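Long-range contacts in sulfate transporter/antisigma-factor antagonist STAS (PDB 3T6O), which is a STAS-domain protein that probably antagonises an anti-sigma factor: residues A[50-55]-A[83-88]; A[68-73]-A[104-109]. One frame throughout, in Å; residues are numbered along the deposited sequence.

After strands 8-12 and 15-19 and helix 29-41, the chain reaches strand 50-54, the first partner of contact 1, and leads through strand 60-61 into helix 63-76. Strand 83-87 then runs parallel to strand 50-54, so contact 1 closes a beta-alpha-beta crossover with residues 68-73 inside the loop. Past helix 91-97 the chain reaches 104-109, and contact 2 brings it back against 68-73. The two closures cross rather than nest. They join where strand 108-109 borders strand 83-87: L86 N lies 2.9 Å from P107 O and L86 O 3.0 Å from Y109 N, both probable hydrogen bonds. Together the contacts tie the sheet to helix 63-76, which packs on one of its faces.

Contact 1 (A[50-55]-A[83-88]); sequences KVLIDL and VFALCS
Five backbone hydrogen bonds join parallel strands 50-54 and 83-87, the last made by L55 just past the strand end. On one side V51, I53 and L55 supply the bonding groups; on the other V83, A85 and C87 do. V51 N reaches V83 O at 2.9 Å, nearly along the C=O axis, while I53 N meets A85 O at 2.8 Å in the carbonyl plane. C87 N instead sits above the plane of the I53 carbonyl, 30° out of it. Intervening residues L52 and D54 turn their backbone to strand 15-19.

In the apolar packing on the face of V51, I53, F84 and L86, I53 is shared by F84 and L86. With CG anti to the backbone N (chi1 -173°), the F84 ring leans toward 50-55, where its CE2 meets V51 CG1 at 4.0 Å and its CZ meets I53 CG1 at 3.8 Å, both obliquely. L86 runs alongside I53, its CD2 3.6 Å from I53 CB. An alanine in place of F84 would lack the ring, and the packing of V51, I53 and W106 around it would probably loosen.

On the other face, C87 SG takes the crowded position between N and carbonyl carbon (chi1 67°), which sets it 3.7 Å from D54 CG and against L52. D54 OD1 accepts from E56 N, and a water 2.7 Å from S88 OG gives it a second, weak bond.

The strand pair is thus interior: apolar toward helix 63-76, covered by helix 112-118 over L52, D54 and C87, with OD1 of the buried D54 held by E56 N and, weakly, by the water.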
loop_
_atom_site.group_PDB
_atom_site.type_symbol
_atom_site.label_atom_id
_atom_site.label_comp_id
_atom_site.label_asym_id
_atom_site.label_seq_id
_atom_site.Cartn_x
_atom_site.Cartn_y
_atom_site.Cartn_z
ATOM N N LYS A 50 -8.992 -19.534 13.107
ATOM C CA LYS A 50 -8.335 -20.371 12.150
ATOM C C LYS A 50 -9.100 -20.226 10.830
ATOM O O LYS A 50 -10.342 -20.384 10.801
ATOM C CB LYS A 50 -8.358 -21.817 12.668
ATOM C CG LYS A 50 -7.407 -22.051 13.835
ATOM C CD LYS A 50 -7.526 -23.427 14.418
ATOM C CE LYS A 50 -6.471 -23.627 15.492
ATOM N NZ LYS A 50 -6.418 -25.010 16.041
ATOM N N VAL A 51 -8.365 -19.919 9.764
ATOM C CA VAL A 51 -8.914 -19.614 8.464
ATOM C C VAL A 51 -8.147 -20.421 7.396
ATOM O O VAL A 51 -6.924 -20.479 7.418
ATOM C CB VAL A 51 -8.844 -18.051 8.179
ATOM C CG1 VAL A 51 -9.116 -17.772 6.696
ATOM C CG2 VAL A 51 -9.835 -17.310 9.048
ATOM N N LEU A 52 -8.877 -20.990 6.436
ATOM C CA LEU A 52 -8.315 -21.770 5.383
ATOM C C LEU A 52 -8.836 -21.224 4.102
ATOM O O LEU A 52 -10.048 -21.145 3.934
ATOM C CB LEU A 52 -8.783 -23.233 5.527
ATOM C CG LEU A 52 -8.318 -24.215 4.436
ATOM C CD1 LEU A 52 -6.741 -24.269 4.381
ATOM C CD2 LEU A 52 -8.937 -25.622 4.683
ATOM N N ILE A 53 -7.954 -20.883 3.166
ATOM C CA ILE A 53 -8.380 -20.387 1.867
ATOM C C ILE A 53 -8.247 -21.576 0.934
ATOM O O ILE A 53 -7.129 -22.010 0.588
ATOM C CB ILE A 53 -7.479 -19.251 1.363
ATOM C CG1 ILE A 53 -7.248 -18.229 2.480
ATOM C CG2 ILE A 53 -8.038 -18.599 0.088
ATOM C CD1 ILE A 53 -8.493 -17.532 2.955
ATOM N N ASP A 54 -9.376 -22.116 0.529
ATOM C CA ASP A 54 -9.373 -23.277 -0.327
ATOM C C ASP A 54 -9.465 -22.833 -1.787
ATOM O O ASP A 54 -10.557 -22.473 -2.281
ATOM C CB ASP A 54 -10.506 -24.208 0.056
ATOM C CG ASP A 54 -10.597 -25.467 -0.846
ATOM O OD1 ASP A 54 -9.804 -25.642 -1.798
ATOM O OD2 ASP A 54 -11.470 -26.292 -0.557
ATOM N N LEU A 55 -8.334 -22.964 -2.480
ATOM C CA LEU A 55 -8.175 -22.390 -3.808
ATOM C C LEU A 55 -8.500 -23.359 -4.929
ATOM O O LEU A 55 -8.154 -23.103 -6.083
ATOM C CB LEU A 55 -6.774 -21.799 -3.928
ATOM C CG LEU A 55 -6.679 -20.455 -3.158
ATOM C CD1 LEU A 55 -5.240 -19.977 -2.911
ATOM C CD2 LEU A 55 -7.413 -19.279 -3.892
ATOM N N VAL A 83 -4.370 -19.110 12.841
ATOM C CA VAL A 83 -3.732 -19.769 11.711
ATOM C C VAL A 83 -4.427 -19.300 10.480
ATOM O O VAL A 83 -5.651 -19.309 10.416
ATOM C CB VAL A 83 -3.850 -21.338 11.740
ATOM C CG1 VAL A 83 -3.270 -21.947 10.450
ATOM C CG2 VAL A 83 -3.231 -21.944 12.996
ATOM N N PHE A 84 -3.646 -18.905 9.489
ATOM C CA PHE A 84 -4.169 -18.482 8.203
ATOM C C PHE A 84 -3.457 -19.372 7.193
ATOM O O PHE A 84 -2.229 -19.246 7.022
ATOM C CB PHE A 84 -3.830 -16.999 7.955
ATOM C CG PHE A 84 -4.488 -16.417 6.720
ATOM C CD1 PHE A 84 -3.893 -16.523 5.503
ATOM C CD2 PHE A 84 -5.671 -15.706 6.816
ATOM C CE1 PHE A 84 -4.480 -16.000 4.354
ATOM C CE2 PHE A 84 -6.277 -15.182 5.698
ATOM C CZ PHE A 84 -5.671 -15.328 4.450
ATOM N N ALA A 85 -4.196 -20.295 6.584
ATOM C CA ALA A 85 -3.641 -21.389 5.766
ATOM C C ALA A 85 -4.252 -21.388 4.356
ATOM O O ALA A 85 -5.345 -20.853 4.094
ATOM C CB ALA A 85 -3.881 -22.780 6.475
ATOM N N LEU A 86 -3.527 -21.972 3.423
ATOM C CA LEU A 86 -4.059 -22.199 2.082
ATOM C C LEU A 86 -4.118 -23.700 1.798
ATOM O O LEU A 86 -3.414 -24.498 2.455
ATOM C CB LEU A 86 -3.152 -21.550 1.069
ATOM C CG LEU A 86 -2.694 -20.099 1.253
ATOM C CD1 LEU A 86 -1.810 -19.690 0.039
ATOM C CD2 LEU A 86 -3.848 -19.165 1.389
ATOM N N CYS A 87 -4.964 -24.090 0.847
ATOM C CA CYS A 87 -4.937 -25.443 0.310
ATOM C C CYS A 87 -5.404 -25.481 -1.121
ATOM O O CYS A 87 -5.969 -24.526 -1.613
ATOM C CB CYS A 87 -5.745 -26.465 1.130
ATOM S SG CYS A 87 -7.547 -26.231 1.143
ATOM N N SER A 88 -5.081 -26.586 -1.787
ATOM C CA SER A 88 -5.544 -26.863 -3.145
ATOM C C SER A 88 -5.134 -25.777 -4.132
ATOM O O SER A 88 -5.893 -25.395 -5.023
ATOM C CB SER A 88 -7.058 -27.112 -3.151
ATOM O OG SER A 88 -7.276 -28.309 -2.440
HETATM O O HOH W 1 -9.669 -28.903 -1.444
#

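Contact 2 (A[68-73]-A[104-109]); sequences LLVRGW and EVWPRY
W106 drives its pyrrole edge into a face of W73 in a T-shaped stack. NE1 leads, 3.2 Å above the W73 plane and displaced toward the rim, where it lies 3.3 Å from W73 CG. The two five-membered rings have centroids 4.6 Å apart and planes at 67°, and W73 CD2 falls in the plane of the W106 ring. This turns the indole N-H side toward the pi cloud of W73, a polar-to-aromatic approach that would probably ease its burial.

The six-membered part of W106 reaches further along the helix. Its CH2 corner touches L69 CB at 3.8 Å and V70 CG2 at 4.0 Å, the valine methyl arriving at the ring edge. Beside the stack, V105 CG2 comes within 3.8 Å of W73 CZ2, the valine crossing the indole at about a right angle.

Torsions bring the two indoles together from quite different backbones. W73 CG is anti to its own N (chi1 166°), and W106 CG is anti to its carbonyl carbon (chi1 -58°). L69 and W73 are one i to i+4 step apart, linked by the bond from W73 N to L69 O at 2.8 Å, which sets them on the same side of the helix, with V70 beside them.

Further out, W73 and V105 each also pack on the other's counterpart in the second subunit, and E104 makes a salt bridge to K74 of that subunit, so W73, V105 and E104 also form part of that interface. Within the chain, I102 packs on V70 and W73. W106 also meets F84 and L86 of strand 83-87, so its indole lies wedged between helix 63-76 and the sheet, just ahead of strand 108-109, the outermost of the sheet within this chain.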
loop_
_atom_site.group_PDB
_atom_site.type_symbol
_atom_site.label_atom_id
_atom_site.label_comp_id
_atom_site.label_asym_id
_atom_site.label_seq_id
_atom_site.Cartn_x
_atom_site.Cartn_y
_atom_site.Cartn_z
ATOM N N LEU A 68 -5.661 -8.705 -0.884
ATOM C CA LEU A 68 -6.855 -9.030 -0.056
ATOM C C LEU A 68 -6.539 -10.048 1.021
ATOM O O LEU A 68 -6.926 -9.884 2.166
ATOM C CB LEU A 68 -7.998 -9.572 -0.898
ATOM C CG LEU A 68 -9.339 -9.836 -0.157
ATOM C CD1 LEU A 68 -9.875 -8.591 0.579
ATOM C CD2 LEU A 68 -10.344 -10.332 -1.172
ATOM N N LEU A 69 -5.856 -11.127 0.645
ATOM C CA LEU A 69 -5.513 -12.188 1.598
ATOM C C LEU A 69 -4.714 -11.628 2.805
ATOM O O LEU A 69 -4.945 -12.009 3.980
ATOM C CB LEU A 69 -4.777 -13.308 0.894
ATOM C CG LEU A 69 -5.481 -14.280 -0.099
ATOM C CD1 LEU A 69 -4.552 -15.434 -0.491
ATOM C CD2 LEU A 69 -6.749 -14.842 0.438
ATOM N N VAL A 70 -3.835 -10.671 2.513
ATOM C CA VAL A 70 -2.978 -10.037 3.526
ATOM C C VAL A 70 -3.867 -9.228 4.475
ATOM O O VAL A 70 -3.648 -9.229 5.673
ATOM C CB VAL A 70 -1.863 -9.210 2.864
ATOM C CG1 VAL A 70 -1.169 -8.268 3.838
ATOM C CG2 VAL A 70 -0.792 -10.161 2.171
ATOM N N ARG A 71 -4.901 -8.592 3.943
ATOM C CA ARG A 71 -5.850 -7.865 4.790
ATOM C C ARG A 71 -6.573 -8.793 5.732
ATOM O O ARG A 71 -6.821 -8.440 6.891
ATOM C CB ARG A 71 -6.871 -7.060 3.973
ATOM C CG ARG A 71 -6.270 -5.978 3.140
ATOM C CD ARG A 71 -7.325 -5.335 2.232
ATOM N NE ARG A 71 -8.260 -4.582 3.019
ATOM C CZ ARG A 71 -9.443 -4.126 2.610
ATOM N NH1 ARG A 71 -9.876 -4.372 1.379
ATOM N NH2 ARG A 71 -10.185 -3.396 3.448
ATOM N N GLY A 72 -6.956 -9.951 5.235
ATOM C CA GLY A 72 -7.608 -10.971 6.056
ATOM C C GLY A 72 -6.638 -11.455 7.113
ATOM O O GLY A 72 -6.951 -11.492 8.299
ATOM N N TRP A 73 -5.439 -11.797 6.678
ATOM C CA TRP A 73 -4.439 -12.307 7.600
ATOM C C TRP A 73 -4.124 -11.328 8.730
ATOM O O TRP A 73 -3.996 -11.750 9.878
ATOM C CB TRP A 73 -3.178 -12.740 6.824
ATOM C CG TRP A 73 -1.974 -12.974 7.682
ATOM C CD1 TRP A 73 -1.738 -14.023 8.531
ATOM C CD2 TRP A 73 -0.842 -12.131 7.758
ATOM N NE1 TRP A 73 -0.518 -13.878 9.134
ATOM C CE2 TRP A 73 0.048 -12.708 8.694
ATOM C CE3 TRP A 73 -0.514 -10.908 7.169
ATOM C CZ2 TRP A 73 1.257 -12.112 9.036
ATOM C CZ3 TRP A 73 0.701 -10.309 7.503
ATOM C CH2 TRP A 73 1.575 -10.916 8.421
ATOM N N GLU A 104 5.112 -17.510 3.229
ATOM C CA GLU A 104 5.977 -18.273 4.096
ATOM C C GLU A 104 5.436 -18.316 5.497
ATOM O O GLU A 104 5.851 -19.156 6.261
ATOM C CB GLU A 104 7.378 -17.683 4.128
ATOM C CG GLU A 104 8.143 -17.756 2.802
ATOM C CD GLU A 104 8.626 -19.158 2.507
ATOM O OE1 GLU A 104 9.512 -19.650 3.251
ATOM O OE2 GLU A 104 8.113 -19.761 1.535
ATOM N N VAL A 105 4.499 -17.443 5.852
ATOM C CA VAL A 105 3.847 -17.543 7.148
ATOM C C VAL A 105 2.446 -18.160 7.062
ATOM O O VAL A 105 1.743 -18.242 8.038
ATOM C CB VAL A 105 3.845 -16.162 7.894
ATOM C CG1 VAL A 105 5.193 -15.461 7.709
ATOM C CG2 VAL A 105 2.754 -15.258 7.426
ATOM N N TRP A 106 2.014 -18.581 5.877
ATOM C CA TRP A 106 0.717 -19.242 5.722
ATOM C C TRP A 106 0.984 -20.738 5.391
ATOM O O TRP A 106 1.544 -21.056 4.324
ATOM C CB TRP A 106 -0.058 -18.609 4.580
ATOM C CG TRP A 106 -0.317 -17.162 4.706
ATOM C CD1 TRP A 106 -0.354 -16.416 5.849
ATOM C CD2 TRP A 106 -0.632 -16.285 3.650
ATOM N NE1 TRP A 106 -0.667 -15.121 5.559
ATOM C CE2 TRP A 106 -0.855 -15.017 4.210
ATOM C CE3 TRP A 106 -0.755 -16.447 2.274
ATOM C CZ2 TRP A 106 -1.145 -13.910 3.435
ATOM C CZ3 TRP A 106 -1.062 -15.370 1.507
ATOM C CH2 TRP A 106 -1.253 -14.105 2.084
ATOM N N PRO A 107 0.704 -21.636 6.332
ATOM C CA PRO A 107 0.927 -23.044 5.988
ATOM C C PRO A 107 0.076 -23.408 4.789
ATOM O O PRO A 107 -1.077 -22.969 4.691
ATOM C CB PRO A 107 0.478 -23.786 7.230
ATOM C CG PRO A 107 -0.093 -22.793 8.131
ATOM C CD PRO A 107 0.311 -21.470 7.736
ATOM N N ARG A 108 0.669 -24.128 3.843
ATOM C CA ARG A 108 -0.059 -24.607 2.695
ATOM C C ARG A 108 -0.148 -26.160 2.663
ATOM O O ARG A 108 0.832 -26.854 2.928
ATOM C CB ARG A 108 0.571 -24.065 1.441
ATOM C CG ARG A 108 -0.087 -24.587 0.156
ATOM C CD ARG A 108 0.378 -23.749 -1.018
ATOM N NE ARG A 108 1.780 -23.973 -1.314
ATOM C CZ ARG A 108 2.264 -24.981 -2.028
ATOM N NH1 ARG A 108 1.469 -25.954 -2.501
ATOM N NH2 ARG A 108 3.577 -25.029 -2.241
ATOM N N TYR A 109 -1.325 -26.658 2.307
ATOM C CA TYR A 109 -1.651 -28.108 2.310
ATOM C C TYR A 109 -2.260 -28.528 0.972
ATOM O O TYR A 109 -2.832 -27.707 0.249
ATOM C CB TYR A 109 -2.636 -28.440 3.434
ATOM C CG TYR A 109 -2.122 -28.101 4.804
ATOM C CD1 TYR A 109 -1.267 -28.942 5.480
ATOM C CD2 TYR A 109 -2.465 -26.913 5.404
ATOM C CE1 TYR A 109 -0.764 -28.596 6.748
ATOM C CE2 TYR A 109 -1.990 -26.567 6.649
ATOM C CZ TYR A 109 -1.148 -27.392 7.305
ATOM O OH TYR A 109 -0.729 -27.014 8.559
#